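Local coordinates for protein translation elongation factor 1A (Methanosarcina mazei, PDB 3WND) that binds GDP, takes up cysteinyl-tRNA(Cys) in its GTP-bound form, and probably acts as a translation elongation factor of the SelB/EF-Tu kind, at residues I195-H199 with V209-V213; E277-Y283 with K342-K348; I296-L302 with V313-I318. All blocks are in the same frame, centred on the assembly; numbering follows the deposited sequence. Where two conformers were deposited one is given.

Interaction 1 of 3, residues I195-H199 with V209-V213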
loop_
_atom_site.group_PDB
_atom_site.type_symbol
_atom_site.label_atom_id
_atom_site.label_comp_id
_atom_site.label_asym_id
_atom_site.label_seq_id
_atom_site.Cartn_x
_atom_site.Cartn_y
_atom_site.Cartn_z
ATOM N N ILE A 195 -1.171 14.151 -2.303
ATOM C CA ILE A 195 -1.492 13.454 -1.047
ATOM C C ILE A 195 -2.619 12.487 -1.360
ATOM O O ILE A 195 -3.657 12.865 -1.938
ATOM C CB ILE A 195 -1.917 14.481 0.056
ATOM C CG1 ILE A 195 -0.754 15.520 0.285
ATOM C CG2 ILE A 195 -2.246 13.704 1.395
ATOM C CD1 ILE A 195 -1.126 16.889 -0.386
ATOM N N PHE A 196 -2.454 11.219 -0.965
ATOM C CA PHE A 196 -3.555 10.217 -1.134
ATOM C C PHE A 196 -4.282 10.096 0.193
ATOM O O PHE A 196 -3.675 10.041 1.216
ATOM C CB PHE A 196 -2.961 8.821 -1.433
ATOM C CG PHE A 196 -2.498 8.608 -2.861
ATOM C CD1 PHE A 196 -2.521 9.660 -3.805
ATOM C CD2 PHE A 196 -2.033 7.356 -3.237
ATOM C CE1 PHE A 196 -2.025 9.442 -5.112
ATOM C CE2 PHE A 196 -1.559 7.162 -4.548
ATOM C CZ PHE A 196 -1.554 8.186 -5.442
ATOM N N ILE A 197 -5.587 10.195 0.170
ATOM C CA ILE A 197 -6.394 10.136 1.326
ATOM C C ILE A 197 -6.913 8.749 1.637
ATOM O O ILE A 197 -7.435 8.097 0.758
ATOM C CB ILE A 197 -7.640 11.048 1.077
ATOM C CG1 ILE A 197 -7.188 12.565 0.985
ATOM C CG2 ILE A 197 -8.670 10.797 2.180
ATOM C CD1 ILE A 197 -8.284 13.447 0.411
ATOM N N ASP A 198 -6.687 8.257 2.870
ATOM C CA ASP A 198 -7.182 6.908 3.150
ATOM C C ASP A 198 -8.412 6.944 4.067
ATOM O O ASP A 198 -9.177 5.941 4.135
ATOM C CB ASP A 198 -6.087 5.943 3.727
ATOM C CG ASP A 198 -5.256 6.545 4.778
ATOM O OD1 ASP A 198 -5.748 6.799 5.884
ATOM O OD2 ASP A 198 -4.067 6.701 4.536
ATOM N N HIS A 199 -8.612 8.083 4.774
ATOM C CA HIS A 199 -9.808 8.199 5.652
ATOM C C HIS A 199 -10.188 9.665 5.647
ATOM O O HIS A 199 -9.368 10.562 5.517
ATOM C CB HIS A 199 -9.505 7.790 7.102
ATOM C CG HIS A 199 -9.195 6.365 7.264
ATOM N ND1 HIS A 199 -7.903 5.858 7.027
ATOM C CD2 HIS A 199 -10.017 5.252 7.622
ATOM C CE1 HIS A 199 -7.913 4.475 7.266
ATOM N NE2 HIS A 199 -9.203 4.122 7.661
ATOM N N VAL A 209 -11.556 16.645 8.355
ATOM C CA VAL A 209 -10.207 16.130 8.535
ATOM C C VAL A 209 -9.995 14.919 7.581
ATOM O O VAL A 209 -10.884 14.037 7.425
ATOM C CB VAL A 209 -9.945 15.750 10.013
ATOM C CG1 VAL A 209 -8.574 14.996 10.163
ATOM C CG2 VAL A 209 -10.017 17.025 10.857
ATOM N N VAL A 210 -8.820 14.864 6.923
ATOM C CA VAL A 210 -8.518 13.676 6.121
ATOM C C VAL A 210 -7.207 13.138 6.662
ATOM O O VAL A 210 -6.375 13.892 7.152
ATOM C CB VAL A 210 -8.394 13.999 4.623
ATOM C CG1 VAL A 210 -9.744 14.459 4.056
ATOM C CG2 VAL A 210 -7.224 14.939 4.361
ATOM N N LEU A 211 -7.060 11.828 6.587
ATOM C CA LEU A 211 -5.782 11.151 6.944
ATOM C C LEU A 211 -5.314 10.559 5.630
ATOM O O LEU A 211 -6.092 10.015 4.778
ATOM C CB LEU A 211 -6.000 10.029 7.927
ATOM C CG LEU A 211 -6.920 10.365 9.123
ATOM C CD1 LEU A 211 -7.028 9.157 10.026
ATOM C CD2 LEU A 211 -6.414 11.576 9.876
ATOM N N GLY A 212 -3.992 10.570 5.507
ATOM C CA GLY A 212 -3.344 10.146 4.253
ATOM C C GLY A 212 -1.840 10.176 4.340
ATOM O O GLY A 212 -1.264 10.311 5.414
ATOM N N VAL A 213 -1.227 10.126 3.148
ATOM C CA VAL A 213 0.234 10.101 3.082
ATOM C C VAL A 213 0.609 10.950 1.900
ATOM O O VAL A 213 -0.080 10.928 0.851
ATOM C CB VAL A 213 0.769 8.640 2.944
ATOM C CG1 VAL A 213 0.226 7.958 1.712
ATOM C CG2 VAL A 213 2.283 8.576 3.051
#

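Interaction 2 of 3, residues E277-Y283 with K342-K348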
loop_
_atom_site.group_PDB
_atom_site.type_symbol
_atom_site.label_atom_id
_atom_site.label_comp_id
_atom_site.label_asym_id
_atom_site.label_seq_id
_atom_site.Cartn_x
_atom_site.Cartn_y
_atom_site.Cartn_z
ATOM N N GLU A 277 -5.036 16.374 -11.538
ATOM C CA GLU A 277 -5.087 14.931 -11.764
ATOM C C GLU A 277 -5.922 14.634 -12.941
ATOM O O GLU A 277 -6.817 15.453 -13.267
ATOM C CB GLU A 277 -5.763 14.178 -10.527
ATOM C CG GLU A 277 -4.947 14.351 -9.230
ATOM C CD GLU A 277 -3.587 13.674 -9.286
ATOM O OE1 GLU A 277 -3.474 12.655 -10.001
ATOM O OE2 GLU A 277 -2.670 14.201 -8.618
ATOM N N ILE A 278 -5.678 13.470 -13.568
ATOM C CA ILE A 278 -6.618 13.003 -14.632
ATOM C C ILE A 278 -7.861 12.446 -13.946
ATOM O O ILE A 278 -7.767 11.765 -12.937
ATOM C CB ILE A 278 -5.953 11.864 -15.506
ATOM C CG1 ILE A 278 -4.666 12.418 -16.120
ATOM C CG2 ILE A 278 -6.914 11.300 -16.594
ATOM C CD1 ILE A 278 -3.697 11.408 -16.738
ATOM N N VAL A 279 -9.041 12.764 -14.493
ATOM C CA VAL A 279 -10.244 12.155 -13.966
ATOM C C VAL A 279 -10.998 11.550 -15.130
ATOM O O VAL A 279 -11.356 12.217 -16.098
ATOM C CB VAL A 279 -11.162 13.151 -13.237
ATOM C CG1 VAL A 279 -12.443 12.474 -12.873
ATOM C CG2 VAL A 279 -10.464 13.759 -12.010
ATOM N N THR A 280 -11.200 10.235 -15.102
ATOM C CA THR A 280 -11.960 9.557 -16.194
ATOM C C THR A 280 -12.790 8.423 -15.593
ATOM O O THR A 280 -12.628 8.033 -14.402
ATOM C CB THR A 280 -11.012 8.975 -17.296
ATOM O OG1 THR A 280 -10.096 7.965 -16.753
ATOM C CG2 THR A 280 -10.186 10.037 -18.010
ATOM N N THR A 281 -13.729 7.899 -16.389
ATOM C CA THR A 281 -14.500 6.696 -15.934
ATOM C C THR A 281 -14.030 5.539 -16.808
ATOM O O THR A 281 -14.217 4.337 -16.456
ATOM C CB THR A 281 -16.038 6.806 -16.136
ATOM O OG1 THR A 281 -16.265 7.098 -17.500
ATOM C CG2 THR A 281 -16.757 7.886 -15.290
ATOM N N ASP A 282 -13.396 5.873 -17.941
ATOM C CA ASP A 282 -12.744 4.850 -18.790
ATOM C C ASP A 282 -11.203 4.917 -18.821
ATOM O O ASP A 282 -10.577 5.942 -18.446
ATOM C CB ASP A 282 -13.223 4.930 -20.229
ATOM C CG ASP A 282 -14.735 4.752 -20.370
ATOM O OD1 ASP A 282 -15.441 4.284 -19.372
ATOM O OD2 ASP A 282 -15.196 5.093 -21.495
ATOM N N TYR A 283 -10.578 3.820 -19.227
ATOM C CA TYR A 283 -9.105 3.685 -19.143
ATOM C C TYR A 283 -8.594 2.998 -20.346
ATOM O O TYR A 283 -9.206 2.061 -20.792
ATOM C CB TYR A 283 -8.662 2.881 -17.885
ATOM C CG TYR A 283 -9.438 3.341 -16.674
ATOM C CD1 TYR A 283 -9.033 4.462 -15.952
ATOM C CD2 TYR A 283 -10.666 2.736 -16.367
ATOM C CE1 TYR A 283 -9.808 4.895 -14.885
ATOM C CE2 TYR A 283 -11.427 3.101 -15.275
ATOM C CZ TYR A 283 -11.019 4.231 -14.571
ATOM O OH TYR A 283 -11.773 4.677 -13.498
ATOM N N LYS A 342 -17.757 4.791 -12.148
ATOM C CA LYS A 342 -17.404 5.845 -11.251
ATOM C C LYS A 342 -16.210 6.612 -11.833
ATOM O O LYS A 342 -15.389 6.032 -12.519
ATOM C CB LYS A 342 -16.952 5.163 -9.975
ATOM C CG LYS A 342 -16.864 6.023 -8.745
ATOM C CD LYS A 342 -17.147 5.207 -7.496
ATOM C CE LYS A 342 -16.412 5.801 -6.289
ATOM N NZ LYS A 342 -16.522 4.853 -5.143
ATOM N N LYS A 343 -16.134 7.903 -11.542
ATOM C CA LYS A 343 -15.010 8.732 -11.893
ATOM C C LYS A 343 -13.871 8.457 -10.917
ATOM O O LYS A 343 -14.034 8.583 -9.692
ATOM C CB LYS A 343 -15.422 10.260 -11.816
ATOM C CG LYS A 343 -16.062 10.828 -13.069
ATOM C CD LYS A 343 -16.434 12.320 -12.981
ATOM C CE LYS A 343 -17.381 12.689 -11.838
ATOM N NZ LYS A 343 -17.897 14.083 -12.061
ATOM N N LEU A 344 -12.691 8.124 -11.461
ATOM C CA LEU A 344 -11.472 7.936 -10.656
ATOM C C LEU A 344 -10.443 8.967 -11.038
ATOM O O LEU A 344 -10.310 9.353 -12.228
ATOM C CB LEU A 344 -10.959 6.490 -10.792
ATOM C CG LEU A 344 -11.882 5.328 -10.398
ATOM C CD1 LEU A 344 -11.083 4.024 -10.467
ATOM C CD2 LEU A 344 -12.426 5.491 -9.005
ATOM N N ALA A 345 -9.588 9.301 -10.047
ATOM C CA ALA A 345 -8.450 10.256 -10.214
ATOM C C ALA A 345 -7.117 9.565 -10.238
ATOM O O ALA A 345 -6.895 8.663 -9.440
ATOM C CB ALA A 345 -8.374 11.281 -9.039
ATOM N N TYR A 346 -6.274 9.996 -11.151
ATOM C CA TYR A 346 -4.934 9.384 -11.207
ATOM C C TYR A 346 -4.019 10.257 -12.069
ATOM O O TYR A 346 -4.501 11.167 -12.812
ATOM C CB TYR A 346 -5.029 7.930 -11.824
ATOM C CG TYR A 346 -5.656 7.863 -13.163
ATOM C CD1 TYR A 346 -4.877 7.862 -14.335
ATOM C CD2 TYR A 346 -7.055 7.846 -13.279
ATOM C CE1 TYR A 346 -5.491 7.839 -15.641
ATOM C CE2 TYR A 346 -7.676 7.854 -14.527
ATOM C CZ TYR A 346 -6.899 7.825 -15.695
ATOM O OH TYR A 346 -7.522 7.828 -16.908
ATOM N N SER A 347 -2.736 10.033 -11.936
ATOM C CA SER A 347 -1.730 10.601 -12.829
ATOM C C SER A 347 -1.076 9.382 -13.548
ATOM O O SER A 347 -1.218 8.222 -13.098
ATOM C CB SER A 347 -0.701 11.462 -12.009
ATOM O OG SER A 347 -1.384 12.673 -11.681
ATOM N N LYS A 348 -0.291 9.649 -14.575
ATOM C CA LYS A 348 0.226 8.548 -15.422
ATOM C C LYS A 348 1.256 7.714 -14.662
ATOM O O LYS A 348 1.493 6.568 -15.041
ATOM C CB LYS A 348 0.794 9.090 -16.721
ATOM C CG LYS A 348 -0.337 9.628 -17.537
ATOM C CD LYS A 348 -0.093 9.565 -19.022
ATOM C CE LYS A 348 -1.435 9.869 -19.666
ATOM N NZ LYS A 348 -1.755 8.968 -20.817
HETATM O O HOH W 1 -14.381 3.824 -13.649
#

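Interaction 3 of 3, residues I296-L302 with V313-I318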
loop_
_atom_site.group_PDB
_atom_site.type_symbol
_atom_site.label_atom_id
_atom_site.label_comp_id
_atom_site.label_asym_id
_atom_site.label_seq_id
_atom_site.Cartn_x
_atom_site.Cartn_y
_atom_site.Cartn_z
ATOM N N ILE A 296 -7.750 -13.233 -20.505
ATOM C CA ILE A 296 -8.683 -12.101 -20.456
ATOM C C ILE A 296 -9.401 -11.990 -21.791
ATOM O O ILE A 296 -8.750 -12.103 -22.848
ATOM C CB ILE A 296 -7.918 -10.774 -20.138
ATOM C CG1 ILE A 296 -7.236 -10.948 -18.772
ATOM C CG2 ILE A 296 -8.899 -9.572 -20.108
ATOM C CD1 ILE A 296 -6.481 -9.705 -18.371
ATOM N N GLU A 297 -10.732 -11.762 -21.740
ATOM C CA GLU A 297 -11.549 -11.787 -22.954
ATOM C C GLU A 297 -12.365 -10.521 -22.960
ATOM O O GLU A 297 -12.651 -9.969 -21.879
ATOM C CB GLU A 297 -12.500 -12.993 -22.980
ATOM C CG GLU A 297 -11.713 -14.255 -23.310
ATOM C CD GLU A 297 -12.540 -15.523 -23.347
ATOM O OE1 GLU A 297 -12.758 -16.031 -24.449
ATOM O OE2 GLU A 297 -12.955 -15.989 -22.281
ATOM N N PRO A 298 -12.719 -10.036 -24.176
ATOM C CA PRO A 298 -13.637 -8.867 -24.283
ATOM C C PRO A 298 -14.912 -9.182 -23.585
ATOM O O PRO A 298 -15.313 -10.378 -23.483
ATOM C CB PRO A 298 -13.878 -8.651 -25.814
ATOM C CG PRO A 298 -12.971 -9.597 -26.492
ATOM C CD PRO A 298 -12.292 -10.551 -25.489
ATOM N N ALA A 299 -15.541 -8.088 -23.125
ATOM C CA ALA A 299 -16.813 -8.046 -22.419
ATOM C C ALA A 299 -16.807 -8.703 -21.064
ATOM O O ALA A 299 -17.868 -8.805 -20.432
ATOM C CB ALA A 299 -17.924 -8.604 -23.282
ATOM N N SER A 300 -15.652 -9.142 -20.615
ATOM C CA SER A 300 -15.551 -9.701 -19.263
ATOM C C SER A 300 -15.291 -8.633 -18.180
ATOM O O SER A 300 -14.933 -7.442 -18.489
ATOM C CB SER A 300 -14.425 -10.722 -19.181
ATOM O OG SER A 300 -13.164 -10.027 -19.171
ATOM N N VAL A 301 -15.425 -9.088 -16.929
ATOM C CA VAL A 301 -15.454 -8.264 -15.704
ATOM C C VAL A 301 -14.142 -8.339 -14.939
ATOM O O VAL A 301 -13.604 -9.449 -14.659
ATOM C CB VAL A 301 -16.634 -8.670 -14.792
ATOM C CG1 VAL A 301 -16.660 -7.808 -13.546
ATOM C CG2 VAL A 301 -17.973 -8.565 -15.570
ATOM N N LEU A 302 -13.599 -7.177 -14.602
ATOM C CA LEU A 302 -12.347 -7.176 -13.789
ATOM C C LEU A 302 -12.567 -6.185 -12.653
ATOM O O LEU A 302 -13.616 -5.491 -12.633
ATOM C CB LEU A 302 -11.087 -6.854 -14.610
ATOM C CG LEU A 302 -10.659 -7.894 -15.646
ATOM C CD1 LEU A 302 -9.626 -7.287 -16.586
ATOM C CD2 LEU A 302 -10.173 -9.226 -15.059
ATOM N N VAL A 313 -14.696 -2.943 -13.486
ATOM C CA VAL A 313 -14.558 -2.452 -14.860
ATOM C C VAL A 313 -14.924 -3.547 -15.855
ATOM O O VAL A 313 -14.933 -4.760 -15.510
ATOM C CB VAL A 313 -13.156 -1.865 -15.193
ATOM C CG1 VAL A 313 -12.887 -0.657 -14.334
ATOM C CG2 VAL A 313 -12.081 -2.911 -14.968
ATOM N N ARG A 314 -15.240 -3.137 -17.086
ATOM C CA ARG A 314 -15.482 -4.086 -18.183
ATOM C C ARG A 314 -14.425 -3.972 -19.239
ATOM O O ARG A 314 -13.973 -2.855 -19.527
ATOM C CB ARG A 314 -16.899 -3.891 -18.778
ATOM C CG ARG A 314 -17.189 -4.855 -19.892
ATOM C CD ARG A 314 -18.635 -4.684 -20.353
ATOM N NE ARG A 314 -19.505 -5.564 -19.555
ATOM C CZ ARG A 314 -19.997 -5.292 -18.334
ATOM N NH1 ARG A 314 -19.765 -4.112 -17.725
ATOM N NH2 ARG A 314 -20.755 -6.204 -17.723
ATOM N N VAL A 315 -13.971 -5.106 -19.808
ATOM C CA VAL A 315 -12.941 -5.049 -20.850
ATOM C C VAL A 315 -13.701 -4.812 -22.165
ATOM O O VAL A 315 -14.520 -5.634 -22.545
ATOM C CB VAL A 315 -12.234 -6.390 -20.997
ATOM C CG1 VAL A 315 -11.319 -6.314 -22.219
ATOM C CG2 VAL A 315 -11.434 -6.753 -19.711
ATOM N N GLU A 316 -13.450 -3.659 -22.813
ATOM C CA GLU A 316 -14.160 -3.302 -24.010
ATOM C C GLU A 316 -13.422 -3.776 -25.274
ATOM O O GLU A 316 -14.035 -4.135 -26.251
ATOM C CB GLU A 316 -14.330 -1.779 -24.036
ATOM C CG GLU A 316 -15.177 -1.233 -22.883
ATOM C CD GLU A 316 -16.670 -1.485 -23.040
ATOM O OE1 GLU A 316 -17.118 -1.845 -24.116
ATOM O OE2 GLU A 316 -17.399 -1.266 -22.053
ATOM N N LYS A 317 -12.063 -3.750 -25.213
ATOM C CA LYS A 317 -11.252 -4.067 -26.353
ATOM C C LYS A 317 -9.889 -4.466 -25.877
ATOM O O LYS A 317 -9.375 -3.938 -24.864
ATOM C CB LYS A 317 -11.150 -2.867 -27.378
ATOM C CG LYS A 317 -10.590 -3.337 -28.765
ATOM C CD LYS A 317 -10.140 -2.208 -29.716
ATOM C CE LYS A 317 -11.313 -1.433 -30.288
ATOM N NZ LYS A 317 -10.801 -0.491 -31.322
ATOM N N ILE A 318 -9.334 -5.475 -26.562
ATOM C CA ILE A 318 -7.996 -5.950 -26.302
ATOM C C ILE A 318 -7.201 -5.775 -27.588
ATOM O O ILE A 318 -7.627 -6.222 -28.656
ATOM C CB ILE A 318 -7.979 -7.480 -25.905
ATOM C CG1 ILE A 318 -8.974 -7.712 -24.783
ATOM C CG2 ILE A 318 -6.541 -7.882 -25.560
ATOM C CD1 ILE A 318 -9.104 -9.157 -24.291
#

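Interaction 1 of 3, residues I195-H199 with V209-V213
Asp198 and His199 both face Leu211 across an antiparallel beta hairpin, and this two-against-one pairing is a classic beta bulge. The hairpin belongs to a curled antiparallel sheet, consistent with the second-domain beta barrel of SelB-like factors.

Backbone hydrogen bonds fix the register. Phe196 and Val213 form a regular hydrogen-bonded pair, Phe196 N reaching Val213 O at 3.0 Å. At the bulge, Leu211 O accepts twice: from Asp198 N at 2.7 Å in its carbonyl plane, and from His199 N at 3.2 Å, tilted 26° from that plane. Leu211 N answers with a bond to His199 O. Between these pairs the strands close up, Ile197 CA lying 4.2 Å from Gly212 CA. Glycine suits this point because a beta carbon would run into Phe196 O.

Apolar packing occupies the side of Ile197. Its CG2 approaches Val210 CB at 4.0 Å, two beta-branched chains crossing obliquely, as befits buried strand positions; Met257 and Ile273 from adjoining strands also cover Val210. On the other face, at the bulge itself, Leu211 CD1 rests against His199 CB at 4.1 Å.

The polar contacts centre on Asp198. Its CG stands between the backbone N and the carbonyl carbon (chi1 45°), which turns the carboxylate back over the neighbouring strand, OD2 coming 3.5 Å from Gly212 CA. Arg254 forms a salt bridge with OD2, which should favour the charged acid, while Ser48 bonds to His199 NE2. The imidazole is thus held at both nitrogens: ND1 donates to the anti side of Asp198 OD1 at 2.6 Å, nearly in the ring plane.

Interaction 2 of 3, residues E277-Y283 with K342-K348
Ile278 sits as a bump on one face of the Tyr346 ring: its CB lies 4.2 Å from the ring centroid and 15° off the normal. Its CG2 reaches on to the phenolic end, 3.6 Å from Tyr346 CZ, while CD1 extends to the aliphatic part of Lys348. Thr280 OG1 lies at the ring's edge, in its plane, 2.6 Å from Tyr346 OH in a shared hydrogen bond, and also donates to Asp282 O; threonine suits this spot, its methyl lying beside the phenol. Tyr283 meets Tyr346 obliquely, its CE1 3.7 Å from Tyr346 CE2 with the planes at 52°, and its hydroxyl end, which a water joins to the carbonyls of Thr281 and Lys342, wedges across Leu344. With an alanine at Tyr346 the ring and its hydroxyl go, which would probably open a gap between Ile278 and Tyr283 and cost Thr280 OG1 a partner. On the opposite face, Val279 CG1 lies 3.9 Å from Lys343 CB. Next to the Ile278-Tyr346 pair, Ser347 OG donates to Glu277 OE1 at 2.7 Å, while Arg194 and Ser274 hold OE2. Ile278 with Tyr346 and Thr280 with Leu344 are antiparallel hydrogen-bonded pairs of a two-stranded sheet at the junction between two curled beta sheets: Phe228 of strand 224-228 packs against Val279 and Ala345, strands 301-306 and 309-320 lie along the Leu344 side, and Phe352 packs edge-to-face with Tyr346.

Interaction 3 of 3, residues I296-L302 with V313-I318
Arg314 brings its flat guanidinium obliquely to Ala299: NE is 3.7 Å from Ala299 O, a grazing approach at the exposed surface of a beta hairpin. CG anti to the backbone N (chi1 -179°) runs the arginine's chain past Ser300 O, and a bend further out brings NE near Ala299 O. The hairpin, formed by strands 301-306 and 309-320, belongs to a curled antiparallel sheet consistent with the third domain of SelB-like factors.

Leu302 and Val313 bond reciprocally through their backbones, and Val315 N donates to Ser300 O at 2.8 Å. Ahead of the strand, Glu297 to Ser300 makes a type II turn, in which Pro298 fits the second position and Ala299 takes the positive phi (66°) of the third. Ala299 N reaches Val315 O at 2.7 Å, tying the turn to the strand.

Buried apolar branches of Val315, Leu302, Ile296 and Ile318 fill the inner side. Val315 CG2 touches Leu302 CD1 at 3.6 Å and also meets Ile296 CG2, the side chains of Val315 and Ile296 crossing at about a right angle. At the edge of this cluster, Pro298 CD lies 3.7 Å from Ile318 CD1. Serine suits the turn's last position because its OG donates back to Glu297 O at 2.8 Å, in the carbonyl plane.

The three contacts come from two beta domains that follow the nucleotide-binding domain. Interaction 1 closes first along the chain, in the sheet of strands 194-203 and 207-216. Interaction 2 comes next, its centre 18 Å from that of interaction 1 and its nearest atoms about 6 Å away. Interaction 3 falls wholly within the 58 residues separating the two halves of interaction 2, with centres 18 Å apart. These two touch, Tyr283 CE2 lying 4.1 Å from Val313 CG1. Interactions 1 and 3 are 31 Å apart by centres; interaction 2 lies between, with residues of both curled sheets against it. All three lie away from the GDP site.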